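Long-range contact in alcohol dehydrogenase superfamily protein (Novosphingobium aromaticivorans, PDB 3GAZ), which probably acts as an NADP-dependent oxidoreductase of the medium-chain alcohol dehydrogenase superfamily, its substrate not established: residues R300-A314 with V324-E336. Residues are numbered along the deposited sequence; the frame is centred on the assembly and turned at random.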
loop_
_atom_site.group_PDB
_atom_site.type_symbol
_atom_site.label_atom_id
_atom_site.label_comp_id
_atom_site.label_asym_id
_atom_site.label_seq_id
_atom_site.Cartn_x
_atom_site.Cartn_y
_atom_site.Cartn_z
ATOM N N ARG A 300 25.712 14.186 -0.176
ATOM C CA ARG A 300 26.299 14.577 -1.447
ATOM C C ARG A 300 25.113 15.012 -2.297
ATOM O O ARG A 300 24.286 14.191 -2.697
ATOM C CB ARG A 300 27.026 13.398 -2.107
ATOM C CG ARG A 300 27.977 13.836 -3.212
ATOM C CD ARG A 300 28.625 12.661 -3.924
ATOM N NE ARG A 300 29.670 13.111 -4.837
ATOM C CZ ARG A 300 30.279 12.330 -5.724
ATOM N NH1 ARG A 300 29.942 11.048 -5.827
ATOM N NH2 ARG A 300 31.234 12.829 -6.502
ATOM N N LEU A 301 25.031 16.310 -2.562
ATOM C CA LEU A 301 23.926 16.871 -3.321
ATOM C C LEU A 301 24.345 17.447 -4.670
ATOM O O LEU A 301 25.185 18.346 -4.731
ATOM C CB LEU A 301 23.256 17.963 -2.479
ATOM C CG LEU A 301 22.109 18.783 -3.066
ATOM C CD1 LEU A 301 20.924 17.876 -3.365
ATOM C CD2 LEU A 301 21.710 19.859 -2.076
ATOM N N ASP A 302 23.766 16.923 -5.748
ATOM C CA ASP A 302 24.075 17.422 -7.088
ATOM C C ASP A 302 23.565 18.871 -7.103
ATOM O O ASP A 302 22.426 19.137 -6.711
ATOM C CB ASP A 302 23.360 16.567 -8.141
ATOM C CG ASP A 302 23.723 16.953 -9.565
ATOM O OD1 ASP A 302 23.413 18.092 -9.974
ATOM O OD2 ASP A 302 24.318 16.113 -10.277
ATOM N N PRO A 303 24.409 19.823 -7.542
ATOM C CA PRO A 303 24.092 21.259 -7.611
ATOM C C PRO A 303 22.870 21.633 -8.439
ATOM O O PRO A 303 22.280 22.690 -8.229
ATOM C CB PRO A 303 25.367 21.877 -8.196
ATOM C CG PRO A 303 26.437 20.867 -7.896
ATOM C CD PRO A 303 25.736 19.561 -8.125
ATOM N N ARG A 304 22.498 20.778 -9.384
ATOM C CA ARG A 304 21.346 21.044 -10.238
ATOM C C ARG A 304 20.032 21.147 -9.466
ATOM O O ARG A 304 19.821 20.430 -8.487
ATOM C CB ARG A 304 21.229 19.958 -11.309
ATOM C CG ARG A 304 22.220 20.120 -12.453
ATOM C CD ARG A 304 22.165 18.945 -13.405
ATOM N NE ARG A 304 22.739 17.737 -12.818
ATOM C CZ ARG A 304 22.844 16.573 -13.453
ATOM N NH1 ARG A 304 22.404 16.454 -14.698
ATOM N NH2 ARG A 304 23.404 15.531 -12.849
ATOM N N THR A 305 19.155 22.045 -9.911
ATOM C CA THR A 305 17.855 22.230 -9.272
ATOM C C THR A 305 16.726 21.895 -10.243
ATOM O O THR A 305 16.888 22.002 -11.466
ATOM C CB THR A 305 17.675 23.675 -8.752
ATOM O OG1 THR A 305 17.916 24.608 -9.813
ATOM C CG2 THR A 305 18.646 23.951 -7.607
ATOM N N PHE A 306 15.587 21.481 -9.686
ATOM C CA PHE A 306 14.416 21.100 -10.468
ATOM C C PHE A 306 13.147 21.481 -9.710
ATOM O O PHE A 306 12.989 21.142 -8.537
ATOM C CB PHE A 306 14.418 19.583 -10.710
ATOM C CG PHE A 306 15.665 19.075 -11.373
ATOM C CD1 PHE A 306 15.737 18.950 -12.758
ATOM C CD2 PHE A 306 16.785 18.755 -10.612
ATOM C CE1 PHE A 306 16.909 18.515 -13.378
ATOM C CE2 PHE A 306 17.961 18.322 -11.220
ATOM C CZ PHE A 306 18.023 18.201 -12.612
ATOM N N SER A 307 12.243 22.189 -10.378
ATOM C CA SER A 307 10.988 22.588 -9.749
ATOM C C SER A 307 10.033 21.407 -9.848
ATOM O O SER A 307 10.327 20.424 -10.519
ATOM C CB SER A 307 10.378 23.775 -10.489
ATOM O OG SER A 307 10.013 23.381 -11.799
ATOM N N ILE A 308 8.881 21.512 -9.195
ATOM C CA ILE A 308 7.905 20.434 -9.233
ATOM C C ILE A 308 7.445 20.193 -10.672
ATOM O O ILE A 308 6.835 19.167 -10.973
ATOM C CB ILE A 308 6.682 20.764 -8.350
ATOM C CG1 ILE A 308 5.826 19.512 -8.156
ATOM C CG2 ILE A 308 5.864 21.877 -8.990
ATOM C CD1 ILE A 308 4.740 19.679 -7.110
ATOM N N ALA A 309 7.750 21.141 -11.556
ATOM C CA ALA A 309 7.367 21.029 -12.962
ATOM C C ALA A 309 8.440 20.378 -13.839
ATOM O O ALA A 309 8.202 20.109 -15.019
ATOM C CB ALA A 309 7.019 22.416 -13.516
ATOM N N GLU A 310 9.609 20.096 -13.264
ATOM C CA GLU A 310 10.708 19.505 -14.031
ATOM C C GLU A 310 11.154 18.151 -13.477
ATOM O O GLU A 310 12.319 17.771 -13.602
ATOM C CB GLU A 310 11.889 20.484 -14.038
ATOM C CG GLU A 310 11.468 21.911 -14.372
ATOM C CD GLU A 310 12.531 22.953 -14.060
ATOM O OE1 GLU A 310 13.115 22.919 -12.954
ATOM O OE2 GLU A 310 12.765 23.826 -14.921
ATOM N N ILE A 311 10.221 17.417 -12.881
ATOM C CA ILE A 311 10.538 16.125 -12.288
ATOM C C ILE A 311 11.032 15.101 -13.303
ATOM O O ILE A 311 11.921 14.308 -12.997
ATOM C CB ILE A 311 9.319 15.588 -11.488
ATOM C CG1 ILE A 311 8.970 16.597 -10.387
ATOM C CG2 ILE A 311 9.637 14.230 -10.872
ATOM C CD1 ILE A 311 7.780 16.214 -9.520
ATOM N N GLY A 312 10.473 15.115 -14.509
ATOM C CA GLY A 312 10.932 14.185 -15.528
ATOM C C GLY A 312 12.412 14.401 -15.802
ATOM O O GLY A 312 13.184 13.445 -15.938
ATOM N N SER A 313 12.815 15.667 -15.880
ATOM C CA SER A 313 14.214 16.015 -16.121
ATOM C C SER A 313 15.065 15.626 -14.917
ATOM O O SER A 313 16.217 15.223 -15.065
ATOM C CB SER A 313 14.362 17.519 -16.380
ATOM O OG SER A 313 13.696 17.902 -17.570
ATOM N N ALA A 314 14.496 15.750 -13.722
ATOM C CA ALA A 314 15.230 15.396 -12.511
ATOM C C ALA A 314 15.639 13.925 -12.548
ATOM O O ALA A 314 16.782 13.584 -12.231
ATOM C CB ALA A 314 14.383 15.678 -11.282
ATOM N N VAL A 324 21.547 13.743 -20.592
ATOM C CA VAL A 324 21.848 14.485 -19.373
ATOM C C VAL A 324 22.865 13.742 -18.509
ATOM O O VAL A 324 22.768 12.532 -18.320
ATOM C CB VAL A 324 20.574 14.752 -18.529
ATOM C CG1 VAL A 324 19.524 15.438 -19.378
ATOM C CG2 VAL A 324 20.041 13.459 -17.960
ATOM N N PRO A 325 23.865 14.463 -17.978
ATOM C CA PRO A 325 24.897 13.851 -17.133
ATOM C C PRO A 325 24.303 13.196 -15.892
ATOM O O PRO A 325 23.370 13.725 -15.294
ATOM C CB PRO A 325 25.800 15.030 -16.782
ATOM C CG PRO A 325 25.661 15.924 -17.979
ATOM C CD PRO A 325 24.177 15.878 -18.239
ATOM N N ARG A 326 24.847 12.046 -15.511
ATOM C CA ARG A 326 24.365 11.325 -14.340
ATOM C C ARG A 326 24.571 12.153 -13.072
ATOM O O ARG A 326 25.503 12.955 -12.981
ATOM C CB ARG A 326 25.101 9.986 -14.197
ATOM C CG ARG A 326 24.627 9.139 -13.018
ATOM C CD ARG A 326 23.804 7.944 -13.471
ATOM N NE ARG A 326 23.073 7.325 -12.368
ATOM C CZ ARG A 326 22.359 6.206 -12.473
ATOM N NH1 ARG A 326 22.281 5.570 -13.636
ATOM N NH2 ARG A 326 21.706 5.732 -11.418
ATOM N N GLN A 327 23.700 11.946 -12.090
ATOM C CA GLN A 327 23.805 12.674 -10.837
ATOM C C GLN A 327 25.160 12.464 -10.177
ATOM O O GLN A 327 25.719 11.368 -10.212
ATOM C CB GLN A 327 22.700 12.239 -9.860
ATOM C CG GLN A 327 22.626 10.727 -9.610
ATOM C CD GLN A 327 21.648 10.353 -8.498
ATOM O OE1 GLN A 327 20.652 11.042 -8.265
ATOM N NE2 GLN A 327 21.921 9.247 -7.821
ATOM N N ARG A 328 25.687 13.533 -9.594
ATOM C CA ARG A 328 26.950 13.484 -8.869
ATOM C C ARG A 328 26.473 13.846 -7.477
ATOM O O ARG A 328 26.445 15.011 -7.082
ATOM C CB ARG A 328 27.931 14.517 -9.426
ATOM C CG ARG A 328 28.313 14.248 -10.883
ATOM C CD ARG A 328 29.371 15.220 -11.408
ATOM N NE ARG A 328 28.981 16.614 -11.205
ATOM C CZ ARG A 328 29.168 17.289 -10.074
ATOM N NH1 ARG A 328 29.753 16.708 -9.032
ATOM N NH2 ARG A 328 28.755 18.542 -9.976
ATOM N N GLY A 329 26.086 12.814 -6.742
ATOM C CA GLY A 329 25.508 13.010 -5.433
ATOM C C GLY A 329 24.046 12.748 -5.756
ATOM O O GLY A 329 23.758 12.179 -6.807
ATOM N N LYS A 330 23.118 13.159 -4.904
ATOM C CA LYS A 330 21.714 12.897 -5.188
ATOM C C LYS A 330 20.969 14.114 -5.738
ATOM O O LYS A 330 21.442 15.246 -5.640
ATOM C CB LYS A 330 21.033 12.340 -3.927
ATOM C CG LYS A 330 21.593 10.971 -3.506
ATOM C CD LYS A 330 20.951 10.423 -2.230
ATOM C CE LYS A 330 19.432 10.316 -2.358
ATOM N NZ LYS A 330 19.019 9.450 -3.496
ATOM N N ILE A 331 19.806 13.859 -6.331
ATOM C CA ILE A 331 18.979 14.901 -6.925
ATOM C C ILE A 331 17.797 15.249 -6.031
ATOM O O ILE A 331 17.078 14.361 -5.565
ATOM C CB ILE A 331 18.408 14.450 -8.295
ATOM C CG1 ILE A 331 19.547 14.135 -9.267
ATOM C CG2 ILE A 331 17.485 15.528 -8.855
ATOM C CD1 ILE A 331 20.362 15.345 -9.695
ATOM N N ALA A 332 17.598 16.544 -5.806
ATOM C CA ALA A 332 16.498 17.021 -4.986
ATOM C C ALA A 332 15.595 17.926 -5.819
ATOM O O ALA A 332 16.064 18.720 -6.639
ATOM C CB ALA A 332 17.027 17.789 -3.785
ATOM N N ILE A 333 14.294 17.783 -5.609
ATOM C CA ILE A 333 13.314 18.589 -6.312
ATOM C C ILE A 333 12.867 19.679 -5.356
ATOM O O ILE A 333 12.528 19.393 -4.212
ATOM C CB ILE A 333 12.072 17.754 -6.688
ATOM C CG1 ILE A 333 12.464 16.641 -7.661
ATOM C CG2 ILE A 333 10.991 18.663 -7.279
ATOM C CD1 ILE A 333 11.422 15.547 -7.768
ATOM N N THR A 334 12.872 20.927 -5.818
ATOM C CA THR A 334 12.427 22.023 -4.973
ATOM C C THR A 334 10.936 22.213 -5.198
ATOM O O THR A 334 10.513 22.673 -6.259
ATOM C CB THR A 334 13.146 23.342 -5.307
ATOM O OG1 THR A 334 14.555 23.183 -5.103
ATOM C CG2 THR A 334 12.626 24.461 -4.412
ATOM N N VAL A 335 10.144 21.847 -4.197
ATOM C CA VAL A 335 8.692 21.970 -4.274
ATOM C C VAL A 335 8.261 23.387 -3.915
ATOM O O VAL A 335 7.469 24.001 -4.622
ATOM C CB VAL A 335 7.999 20.973 -3.315
ATOM C CG1 VAL A 335 6.503 21.244 -3.265
ATOM C CG2 VAL A 335 8.262 19.541 -3.780
ATOM N N GLU A 336 8.784 23.893 -2.803
ATOM C CA GLU A 336 8.465 25.238 -2.348
ATOM C C GLU A 336 9.745 25.922 -1.889
ATOM O O GLU A 336 10.227 26.829 -2.605
ATOM C CB GLU A 336 7.464 25.177 -1.202
HETATM O O HOH W 1 27.708 16.900 -5.693
HETATM O O HOH W 2 19.851 18.096 -7.008
HETATM O O HOH W 3 15.957 21.382 -6.646
HETATM O O HOH W 4 8.255 23.853 -7.716
#
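R300 lays its extended side chain along G329, CG lying 3.4 Å from G329 CA, while its guanidinium goes on to a salt bridge with D186. Its carbonyl oxygen accepts from K330 N at 2.7 Å, and a CB on G329 would run into that same oxygen. L301 sets CD1 against the methyl of A332, and D302 N then closes the bridge by giving its hydrogen to K330 O. D302 illustrates how one buried carboxylate can organise two chain segments. With CG anti to the backbone N (chi1 -175°), OD2 takes the hydrogen of R328 N on its anti lone pair at 3.0 Å, and CB lies beside I331 CD1. OD1 accepts R304 N in an Asx turn, and R304 grips the carboxylate side-on, NE to OD1 and NH2 to OD2. With an alanine here, R328 N would probably lose its acceptor and the R304 guanidinium its counter-charge, leaving that group held across the contact by P325 O and, weakly, R326 O. The end-on edge of the guanidinium, NH1 with NH2, serves P325: both nitrogens, each 3.0 Å from P325 O, approach from the same face of the carbonyl. Strand 306-307, helix 311-319 and strand 332-334 form a beta-alpha-beta unit, with 332-334 also pairing antiparallel with strand 41-43 in the mixed sheet that includes strands of the GroES-like domain. Within the unit, F306 O receives T334 N at 2.7 Å, and the F306 ring, one face under A314 CA, brings CE2 to 3.7 Å from I331 CG2. A water joins F306 N to A332 O, and another links I308 N with T334 O. Where the helix begins, I311 crosses I333 at about a right angle, CG1 against CD1, and the methyl of A314 rests on I331 CG2.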